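Long-range contacts in phosphoribosylaminoimidazole-succinocarboxamide synthase (Pyrococcus horikoshii, PDB 3U54), which catalyses the ATP-dependent joining of L-aspartate to 5-amino-1-(5-phospho-D-ribosyl)imidazole-4-carboxylate, giving SAICAR in de novo purine biosynthesis: residues A[21-26]-A[80-85]; A[32-37]-A[212-217]; A[94-99]-A[110-115]. All coordinates share one frame; numbering follows the deposited sequence.

The three contacts are spread over one SAICAR synthetase chain and do not touch each other. Interaction 1 joins strands of the four-stranded sheet; interaction 3 lies beyond the chain's centre from it, with centres about 32 Å apart. Strand 84-93 links them along the chain, since it starts within 80-85 and ends just before 94-99. The first segment of interaction 2 follows that of interaction 1 closely along the chain, yet their centres are about 28 Å apart. Interactions 2 and 3 come nearest, about 7 Å between closest atoms, and both face one sulfate: S99 N donates to it, while R214 NH2 stands 4.5 Å from its O4. This anion may mark a phosphate-binding pocket.

Interaction 1 (A[21-26]-A[80-85]); sequences DKLIME and VEKLDM. With CD (cadmium ion), chain I.
L23 and V80 form a hydrogen-bonded antiparallel pair where strands 22-27 and 77-81 run side by side in the middle of a four-stranded sheet. Their backbones exchange two bonds: L23 N reaches V80 O at 2.8 Å, and V80 N returns to L23 O at 2.8 Å, the latter nearly straight at 173°. K22 and E81 make the next, non-hydrogen-bonded pair, and their side chains diverge. Beyond it K82 N donates to D21 O from above the carbonyl plane; the modelled separation is doubtfully short.

On the face that carries L23 and V80, the leucine CG is tucked between its backbone N and carbonyl carbon (chi1 66°), which lays CD1 against V80 CG2 at 3.6 Å. CG1 of the same valine takes the methyl CE of M25, a selenomethionine, at 3.8 Å; this side chain crosses the valine at about a right angle. The aliphatic part of K82 brushes L23, CG against CD2.

E81 turns the other way and binds a cadmium ion through OE2 at 2.5 Å. Backbone bonds thus fix the register, V80 is gripped by apolar groups through both methyls, and the charged ends of K82 and E81 lead away from the interface.

Interaction 2 (A[32-37]-A[212-217]); sequences TAFDGT and VFRFDK. With CD (cadmium ion), chain H.
F34 and F215 each hold CG anti to the carbonyl carbon, with chi1 near -50°, which swings their rings together. The side chains cross at about a right angle, while the ring planes are inclined by about 60°; F215 CE1 comes to the edge of the F34 ring, near its plane, 4.0 Å from F34 CZ. R214 O lies 3.6 Å from F34 CE2. F213 has CG anti to the backbone N (chi1 163°), and CE2 of its ring reaches A33 CB at 3.9 Å.

The contact joins the tight turn of the hairpin 30-33/38-41 to the C-terminal end of the short helix 211-214. G36 N bonds back to A33 O across that turn, while K217 N bonds to V212 O as the chain leaves the helix, a 6→1 link as in Schellman motifs. A33 CB projects from the hairpin toward the helix end, meeting R214 CG at 3.8 Å as well as the F213 ring. The guanidinium end of R214 lies near a bound sulfate.

F213 also packs edge-to-face with F42, and K210 NZ bonds to T32 O. At the turn's tip, D35 binds a cadmium ion through OD1 (2.5 Å) and OD2 (2.6 Å), as does H127.

Interaction 3 (A[94-99]-A[110-115]); sequences NVVAGS and YELPEP. With BU1 (1,4-butanediol), chain C; SO4 (sulfate ion), chain D.
V95 and E111 form a non-hydrogen-bonded antiparallel pair in the branched sheet, where the chain turns a corner after strand 84-93 and runs beside the start of strand 111-121. Two backbone bonds flank the pair: V96 N to Y110 O at 2.9 Å, straight at 173°, and L112 N to N94 O at 3.0 Å. A water links the backbone oxygens N94 O and L112 O, though its modelled distance to N94 O is doubtfully short.

V96 provides the apolar centre. Its CG2, anti to the carbonyl carbon, touches Y110 CD2 at 3.7 Å, arriving at the edge of the tyrosine ring, and L112 CD2 at 3.8 Å. The amide of N94 reaches over to P115, with OD1 3.9 Å from P115 CB, but its bonds go elsewhere: OD1 accepts from N157 and ND2 donates to L171 O; both ends of the buried amide are therefore bonded, which fixes its rotation.

Past G98, S99 N donates to sulfate O1 at 2.7 Å; R93 and R198 also bind this anion. The paired backbone thus holds the base of a loop whose S99 backbone N-H, with R93 and R198, is consistent with a site for a phosphate-like anion.

Interaction 1 (A[21-26]-A[80-85])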
loop_
_atom_site.group_PDB
_atom_site.type_symbol
_atom_site.label_atom_id
_atom_site.label_comp_id
_atom_site.label_asym_id
_atom_site.label_seq_id
_atom_site.Cartn_x
_atom_site.Cartn_y
_atom_site.Cartn_z
ATOM N N ASP A 21 -34.710 10.826 5.548
ATOM C CA ASP A 21 -33.973 9.583 5.820
ATOM C C ASP A 21 -34.415 8.385 4.981
ATOM O O ASP A 21 -33.626 7.461 4.770
ATOM C CB ASP A 21 -34.041 9.172 7.303
ATOM C CG ASP A 21 -34.426 10.306 8.224
ATOM O OD1 ASP A 21 -34.062 11.478 7.959
ATOM O OD2 ASP A 21 -35.098 10.017 9.239
ATOM N N LYS A 22 -35.667 8.389 4.523
ATOM C CA LYS A 22 -36.289 7.179 3.955
ATOM C C LYS A 22 -37.371 7.402 2.909
ATOM O O LYS A 22 -37.940 8.477 2.789
ATOM C CB LYS A 22 -36.834 6.272 5.075
ATOM C CG LYS A 22 -38.078 6.785 5.786
ATOM C CD LYS A 22 -38.653 5.723 6.708
ATOM C CE LYS A 22 -38.005 5.717 8.097
ATOM N NZ LYS A 22 -37.782 7.088 8.687
ATOM N N LEU A 23 -37.668 6.346 2.166
ATOM C CA LEU A 23 -38.657 6.411 1.111
ATOM C C LEU A 23 -39.240 5.024 0.855
ATOM O O LEU A 23 -38.753 4.039 1.397
ATOM C CB LEU A 23 -38.042 7.041 -0.155
ATOM C CG LEU A 23 -36.924 6.294 -0.891
ATOM C CD1 LEU A 23 -37.476 5.664 -2.134
ATOM C CD2 LEU A 23 -35.760 7.228 -1.245
ATOM N N ILE A 24 -40.278 4.972 0.027
ATOM C CA ILE A 24 -40.926 3.744 -0.392
ATOM C C ILE A 24 -40.567 3.396 -1.840
ATOM O O ILE A 24 -40.637 4.252 -2.731
ATOM C CB ILE A 24 -42.476 3.846 -0.218
ATOM C CG1 ILE A 24 -42.822 3.879 1.274
ATOM C CG2 ILE A 24 -43.199 2.682 -0.909
ATOM C CD1 ILE A 24 -44.094 4.589 1.615
HETATM N N MSE A 25 -40.175 2.139 -2.055
HETATM C CA MSE A 25 -39.854 1.627 -3.375
HETATM C C MSE A 25 -41.019 0.736 -3.782
HETATM O O MSE A 25 -41.309 -0.264 -3.120
HETATM C CB MSE A 25 -38.549 0.826 -3.319
HETATM C CG MSE A 25 -37.999 0.403 -4.665
HETATM SE SE MSE A 25 -36.135 -0.211 -4.591
HETATM C CE MSE A 25 -36.253 -1.586 -3.270
ATOM N N GLU A 26 -41.711 1.103 -4.851
ATOM C CA GLU A 26 -42.902 0.333 -5.217
ATOM C C GLU A 26 -42.720 -0.470 -6.507
ATOM O O GLU A 26 -42.427 0.090 -7.571
ATOM C CB GLU A 26 -44.155 1.221 -5.283
ATOM C CG GLU A 26 -45.479 0.424 -5.274
ATOM C CD GLU A 26 -46.697 1.285 -5.612
ATOM O OE1 GLU A 26 -46.548 2.323 -6.301
ATOM O OE2 GLU A 26 -47.816 0.909 -5.195
ATOM N N VAL A 80 -37.123 1.928 2.232
ATOM C CA VAL A 80 -35.710 1.959 1.935
ATOM C C VAL A 80 -35.097 3.270 2.397
ATOM O O VAL A 80 -35.677 4.341 2.255
ATOM C CB VAL A 80 -35.430 1.733 0.422
ATOM C CG1 VAL A 80 -35.771 0.308 0.023
ATOM C CG2 VAL A 80 -36.212 2.715 -0.434
ATOM N N GLU A 81 -33.904 3.178 2.959
ATOM C CA GLU A 81 -33.226 4.345 3.470
ATOM C C GLU A 81 -32.807 5.255 2.329
ATOM O O GLU A 81 -32.524 4.786 1.230
ATOM C CB GLU A 81 -32.054 3.920 4.349
ATOM C CG GLU A 81 -30.762 3.737 3.642
ATOM C CD GLU A 81 -29.725 3.216 4.568
ATOM O OE1 GLU A 81 -29.381 2.028 4.461
ATOM O OE2 GLU A 81 -29.291 3.980 5.434
ATOM N N LYS A 82 -32.801 6.558 2.582
ATOM C CA LYS A 82 -32.474 7.511 1.540
ATOM C C LYS A 82 -30.968 7.690 1.411
ATOM O O LYS A 82 -30.244 7.760 2.410
ATOM C CB LYS A 82 -33.157 8.855 1.771
ATOM C CG LYS A 82 -33.140 9.772 0.564
ATOM C CD LYS A 82 -33.791 11.108 0.888
ATOM C CE LYS A 82 -33.546 12.102 -0.235
ATOM N NZ LYS A 82 -34.411 13.318 -0.120
ATOM N N LEU A 83 -30.526 7.789 0.160
ATOM C CA LEU A 83 -29.120 7.721 -0.193
ATOM C C LEU A 83 -28.730 8.827 -1.141
ATOM O O LEU A 83 -29.582 9.324 -1.911
ATOM C CB LEU A 83 -28.840 6.384 -0.882
ATOM C CG LEU A 83 -28.237 5.207 -0.120
ATOM C CD1 LEU A 83 -28.608 5.129 1.321
ATOM C CD2 LEU A 83 -28.530 3.920 -0.843
ATOM N N ASP A 84 -27.445 9.199 -1.065
ATOM C CA ASP A 84 -26.759 9.989 -2.079
ATOM C C ASP A 84 -26.194 8.977 -3.075
ATOM O O ASP A 84 -25.180 8.342 -2.819
ATOM C CB ASP A 84 -25.636 10.795 -1.424
ATOM C CG ASP A 84 -24.698 11.432 -2.422
ATOM O OD1 ASP A 84 -25.161 11.834 -3.515
ATOM O OD2 ASP A 84 -23.484 11.544 -2.108
HETATM N N MSE A 85 -26.881 8.832 -4.203
HETATM C CA MSE A 85 -26.671 7.728 -5.133
HETATM C C MSE A 85 -25.506 7.955 -6.082
HETATM O O MSE A 85 -25.358 9.055 -6.654
HETATM C CB MSE A 85 -27.932 7.496 -5.974
HETATM C CG MSE A 85 -29.157 7.030 -5.198
HETATM SE SE MSE A 85 -28.928 5.205 -4.607
HETATM C CE MSE A 85 -29.161 4.372 -6.347
HETATM CD CD CD I . -27.258 3.340 6.795
#

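Interaction 2 (A[32-37]-A[212-217])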
loop_
_atom_site.group_PDB
_atom_site.type_symbol
_atom_site.label_atom_id
_atom_site.label_comp_id
_atom_site.label_asym_id
_atom_site.label_seq_id
_atom_site.Cartn_x
_atom_site.Cartn_y
_atom_site.Cartn_z
ATOM N N THR A 32 -40.644 -3.736 -19.067
ATOM C CA THR A 32 -40.126 -2.910 -20.148
ATOM C C THR A 32 -38.797 -3.450 -20.687
ATOM O O THR A 32 -37.917 -3.841 -19.914
ATOM C CB THR A 32 -39.889 -1.487 -19.662
ATOM O OG1 THR A 32 -41.099 -0.981 -19.106
ATOM C CG2 THR A 32 -39.461 -0.598 -20.798
ATOM N N ALA A 33 -38.669 -3.474 -22.014
ATOM C CA ALA A 33 -37.417 -3.835 -22.677
ATOM C C ALA A 33 -37.122 -2.927 -23.883
ATOM O O ALA A 33 -38.033 -2.315 -24.457
ATOM C CB ALA A 33 -37.427 -5.305 -23.088
ATOM N N PHE A 34 -35.839 -2.854 -24.243
ATOM C CA PHE A 34 -35.348 -2.088 -25.394
ATOM C C PHE A 34 -35.794 -0.631 -25.396
ATOM O O PHE A 34 -36.241 -0.118 -26.424
ATOM C CB PHE A 34 -35.714 -2.769 -26.721
ATOM C CG PHE A 34 -35.364 -4.228 -26.775
ATOM C CD1 PHE A 34 -34.054 -4.658 -26.557
ATOM C CD2 PHE A 34 -36.337 -5.173 -27.060
ATOM C CE1 PHE A 34 -33.728 -6.008 -26.614
ATOM C CE2 PHE A 34 -36.018 -6.535 -27.125
ATOM C CZ PHE A 34 -34.714 -6.951 -26.902
ATOM N N ASP A 35 -35.674 0.009 -24.231
ATOM C CA ASP A 35 -35.939 1.437 -24.043
ATOM C C ASP A 35 -37.386 1.846 -24.178
ATOM O O ASP A 35 -37.676 3.011 -24.486
ATOM C CB ASP A 35 -35.101 2.285 -25.011
ATOM C CG ASP A 35 -33.631 2.107 -24.799
ATOM O OD1 ASP A 35 -33.219 1.785 -23.659
ATOM O OD2 ASP A 35 -32.883 2.287 -25.773
ATOM N N GLY A 36 -38.293 0.907 -23.948
ATOM C CA GLY A 36 -39.712 1.227 -24.023
ATOM C C GLY A 36 -40.392 0.640 -25.235
ATOM O O GLY A 36 -41.604 0.435 -25.218
ATOM N N THR A 37 -39.625 0.351 -26.283
ATOM C CA THR A 37 -40.206 -0.127 -27.551
ATOM C C THR A 37 -40.924 -1.471 -27.404
ATOM O O THR A 37 -41.754 -1.823 -28.239
ATOM C CB THR A 37 -39.162 -0.214 -28.687
ATOM O OG1 THR A 37 -38.228 -1.265 -28.408
ATOM C CG2 THR A 37 -38.423 1.111 -28.840
ATOM N N VAL A 212 -36.388 -14.142 -20.531
ATOM C CA VAL A 212 -37.603 -14.819 -20.980
ATOM C C VAL A 212 -38.602 -13.872 -21.658
ATOM O O VAL A 212 -39.224 -14.226 -22.660
ATOM C CB VAL A 212 -38.261 -15.560 -19.798
ATOM C CG1 VAL A 212 -39.641 -16.082 -20.168
ATOM C CG2 VAL A 212 -37.362 -16.708 -19.331
ATOM N N PHE A 213 -38.751 -12.675 -21.102
ATOM C CA PHE A 213 -39.592 -11.618 -21.683
ATOM C C PHE A 213 -38.901 -10.841 -22.826
ATOM O O PHE A 213 -39.524 -10.591 -23.859
ATOM C CB PHE A 213 -40.082 -10.659 -20.591
ATOM C CG PHE A 213 -40.607 -9.343 -21.112
ATOM C CD1 PHE A 213 -41.727 -9.295 -21.939
ATOM C CD2 PHE A 213 -39.998 -8.151 -20.745
ATOM C CE1 PHE A 213 -42.214 -8.087 -22.411
ATOM C CE2 PHE A 213 -40.475 -6.926 -21.212
ATOM C CZ PHE A 213 -41.585 -6.889 -22.047
ATOM N N ARG A 214 -37.633 -10.461 -22.630
ATOM C CA ARG A 214 -36.809 -9.780 -23.664
ATOM C C ARG A 214 -36.783 -10.533 -25.001
ATOM O O ARG A 214 -36.852 -9.925 -26.074
ATOM C CB ARG A 214 -35.355 -9.596 -23.190
ATOM C CG ARG A 214 -34.996 -8.210 -22.672
ATOM C CD ARG A 214 -33.631 -8.172 -21.958
ATOM N NE ARG A 214 -33.819 -8.247 -20.511
ATOM C CZ ARG A 214 -32.860 -8.137 -19.588
ATOM N NH1 ARG A 214 -33.178 -8.219 -18.306
ATOM N NH2 ARG A 214 -31.588 -7.945 -19.920
ATOM N N PHE A 215 -36.694 -11.853 -24.935
ATOM C CA PHE A 215 -36.580 -12.652 -26.152
ATOM C C PHE A 215 -37.719 -13.674 -26.396
ATOM O O PHE A 215 -37.556 -14.604 -27.185
ATOM C CB PHE A 215 -35.178 -13.305 -26.202
ATOM C CG PHE A 215 -34.054 -12.308 -25.994
ATOM C CD1 PHE A 215 -33.772 -11.350 -26.966
ATOM C CD2 PHE A 215 -33.324 -12.289 -24.813
ATOM C CE1 PHE A 215 -32.766 -10.401 -26.778
ATOM C CE2 PHE A 215 -32.318 -11.341 -24.623
ATOM C CZ PHE A 215 -32.034 -10.400 -25.616
ATOM N N ASP A 216 -38.859 -13.485 -25.725
ATOM C CA ASP A 216 -40.038 -14.377 -25.838
ATOM C C ASP A 216 -39.674 -15.861 -25.867
ATOM O O ASP A 216 -40.045 -16.572 -26.777
ATOM C CB ASP A 216 -40.874 -14.045 -27.080
ATOM C CG ASP A 216 -41.448 -12.653 -27.051
ATOM O OD1 ASP A 216 -42.273 -12.377 -26.155
ATOM O OD2 ASP A 216 -41.108 -11.844 -27.946
ATOM N N LYS A 217 -38.948 -16.312 -24.861
ATOM C CA LYS A 217 -38.483 -17.692 -24.792
ATOM C C LYS A 217 -39.373 -18.533 -23.896
ATOM O O LYS A 217 -39.044 -19.670 -23.607
ATOM C CB LYS A 217 -37.038 -17.764 -24.259
ATOM C CG LYS A 217 -36.146 -16.545 -24.542
ATOM C CD LYS A 217 -34.929 -16.501 -23.587
ATOM C CE LYS A 217 -34.248 -17.863 -23.514
ATOM N NZ LYS A 217 -32.796 -17.839 -23.624
HETATM CD CD CD H . -30.979 2.876 -24.129
#

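Interaction 3 (A[94-99]-A[110-115])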
loop_
_atom_site.group_PDB
_atom_site.type_symbol
_atom_site.label_atom_id
_atom_site.label_comp_id
_atom_site.label_asym_id
_atom_site.label_seq_id
_atom_site.Cartn_x
_atom_site.Cartn_y
_atom_site.Cartn_z
ATOM N N ASN A 94 -20.299 -14.093 -13.760
ATOM C CA ASN A 94 -19.700 -15.389 -13.507
ATOM C C ASN A 94 -19.617 -16.254 -14.766
ATOM O O ASN A 94 -18.733 -17.103 -14.889
ATOM C CB ASN A 94 -20.533 -16.120 -12.457
ATOM C CG ASN A 94 -20.583 -15.376 -11.134
ATOM O OD1 ASN A 94 -19.557 -15.173 -10.488
ATOM N ND2 ASN A 94 -21.770 -14.956 -10.737
ATOM N N VAL A 95 -20.585 -16.055 -15.667
ATOM C CA VAL A 95 -20.745 -16.877 -16.848
ATOM C C VAL A 95 -20.879 -15.964 -18.063
ATOM O O VAL A 95 -21.558 -14.966 -18.007
ATOM C CB VAL A 95 -21.979 -17.812 -16.694
ATOM C CG1 VAL A 95 -22.398 -18.380 -17.996
ATOM C CG2 VAL A 95 -21.706 -18.922 -15.714
ATOM N N VAL A 96 -20.197 -16.298 -19.142
ATOM C CA VAL A 96 -20.249 -15.522 -20.381
ATOM C C VAL A 96 -21.681 -15.502 -20.965
ATOM O O VAL A 96 -22.228 -16.549 -21.326
ATOM C CB VAL A 96 -19.212 -16.068 -21.416
ATOM C CG1 VAL A 96 -19.315 -15.314 -22.781
ATOM C CG2 VAL A 96 -17.792 -16.006 -20.859
ATOM N N ALA A 97 -22.269 -14.311 -21.040
ATOM C CA ALA A 97 -23.587 -14.107 -21.641
ATOM C C ALA A 97 -23.759 -12.655 -22.122
ATOM O O ALA A 97 -22.988 -11.756 -21.733
ATOM C CB ALA A 97 -24.681 -14.447 -20.651
ATOM N N GLY A 98 -24.776 -12.432 -22.954
ATOM C CA GLY A 98 -25.115 -11.089 -23.457
ATOM C C GLY A 98 -23.954 -10.355 -24.115
ATOM O O GLY A 98 -23.237 -10.903 -24.953
ATOM N N SER A 99 -23.762 -9.109 -23.706
ATOM C CA SER A 99 -22.811 -8.223 -24.351
ATOM C C SER A 99 -21.357 -8.570 -24.043
ATOM O O SER A 99 -20.462 -8.078 -24.719
ATOM C CB SER A 99 -23.107 -6.781 -23.961
ATOM O OG SER A 99 -22.842 -6.586 -22.596
ATOM N N TYR A 110 -19.826 -20.005 -21.130
ATOM C CA TYR A 110 -18.467 -20.288 -20.632
ATOM C C TYR A 110 -18.249 -19.799 -19.177
ATOM O O TYR A 110 -18.536 -18.659 -18.824
ATOM C CB TYR A 110 -17.417 -19.719 -21.603
ATOM C CG TYR A 110 -16.005 -19.794 -21.109
ATOM C CD1 TYR A 110 -15.166 -20.827 -21.495
ATOM C CD2 TYR A 110 -15.497 -18.817 -20.254
ATOM C CE1 TYR A 110 -13.840 -20.899 -21.023
ATOM C CE2 TYR A 110 -14.195 -18.872 -19.781
ATOM C CZ TYR A 110 -13.369 -19.907 -20.161
ATOM O OH TYR A 110 -12.074 -19.940 -19.673
ATOM N N GLU A 111 -17.750 -20.689 -18.332
ATOM C CA GLU A 111 -17.575 -20.376 -16.930
ATOM C C GLU A 111 -16.283 -19.614 -16.747
ATOM O O GLU A 111 -15.214 -20.162 -17.019
ATOM C CB GLU A 111 -17.579 -21.648 -16.069
ATOM C CG GLU A 111 -17.768 -21.361 -14.584
ATOM C CD GLU A 111 -17.584 -22.576 -13.688
ATOM O OE1 GLU A 111 -18.407 -23.518 -13.773
ATOM O OE2 GLU A 111 -16.626 -22.574 -12.880
ATOM N N LEU A 112 -16.407 -18.356 -16.300
ATOM C CA LEU A 112 -15.277 -17.466 -16.059
ATOM C C LEU A 112 -14.437 -17.952 -14.882
ATOM O O LEU A 112 -14.967 -18.426 -13.891
ATOM C CB LEU A 112 -15.726 -16.005 -15.856
ATOM C CG LEU A 112 -16.272 -15.261 -17.074
ATOM C CD1 LEU A 112 -16.979 -13.943 -16.688
ATOM C CD2 LEU A 112 -15.256 -15.025 -18.172
ATOM N N PRO A 113 -13.110 -17.881 -15.024
ATOM C CA PRO A 113 -12.251 -18.391 -13.949
ATOM C C PRO A 113 -12.305 -17.486 -12.719
ATOM O O PRO A 113 -12.090 -17.943 -11.599
ATOM C CB PRO A 113 -10.847 -18.428 -14.579
ATOM C CG PRO A 113 -10.928 -17.554 -15.801
ATOM C CD PRO A 113 -12.366 -17.616 -16.268
ATOM N N GLU A 114 -12.616 -16.214 -12.937
ATOM C CA GLU A 114 -12.843 -15.271 -11.860
ATOM C C GLU A 114 -14.031 -14.410 -12.253
ATOM O O GLU A 114 -14.272 -14.256 -13.432
ATOM C CB GLU A 114 -11.605 -14.413 -11.660
ATOM C CG GLU A 114 -10.571 -15.074 -10.771
ATOM C CD GLU A 114 -9.235 -14.336 -10.711
ATOM O OE1 GLU A 114 -8.895 -13.595 -11.663
ATOM O OE2 GLU A 114 -8.512 -14.518 -9.705
ATOM N N PRO A 115 -14.795 -13.873 -11.273
ATOM C CA PRO A 115 -15.882 -12.960 -11.669
ATOM C C PRO A 115 -15.330 -11.689 -12.257
ATOM O O PRO A 115 -14.253 -11.248 -11.873
ATOM C CB PRO A 115 -16.620 -12.647 -10.360
ATOM C CG PRO A 115 -16.136 -13.626 -9.349
ATOM C CD PRO A 115 -14.809 -14.182 -9.830
HETATM C C1 BU1 C . -14.208 -20.526 -11.246
HETATM C C2 BU1 C . -13.321 -20.909 -12.431
HETATM C C3 BU1 C . -11.838 -21.088 -12.092
HETATM C C4 BU1 C . -11.406 -20.534 -10.731
HETATM O O5 BU1 C . -15.001 -21.678 -10.954
HETATM O O6 BU1 C . -9.995 -20.289 -10.756
HETATM S S SO4 D . -25.837 -7.349 -21.175
HETATM O O1 SO4 D . -25.047 -8.531 -21.458
HETATM O O2 SO4 D . -25.135 -6.504 -20.203
HETATM O O3 SO4 D . -25.999 -6.598 -22.415
HETATM O O4 SO4 D . -27.160 -7.755 -20.686
HETATM O O HOH W 1 -17.945 -18.212 -12.838
#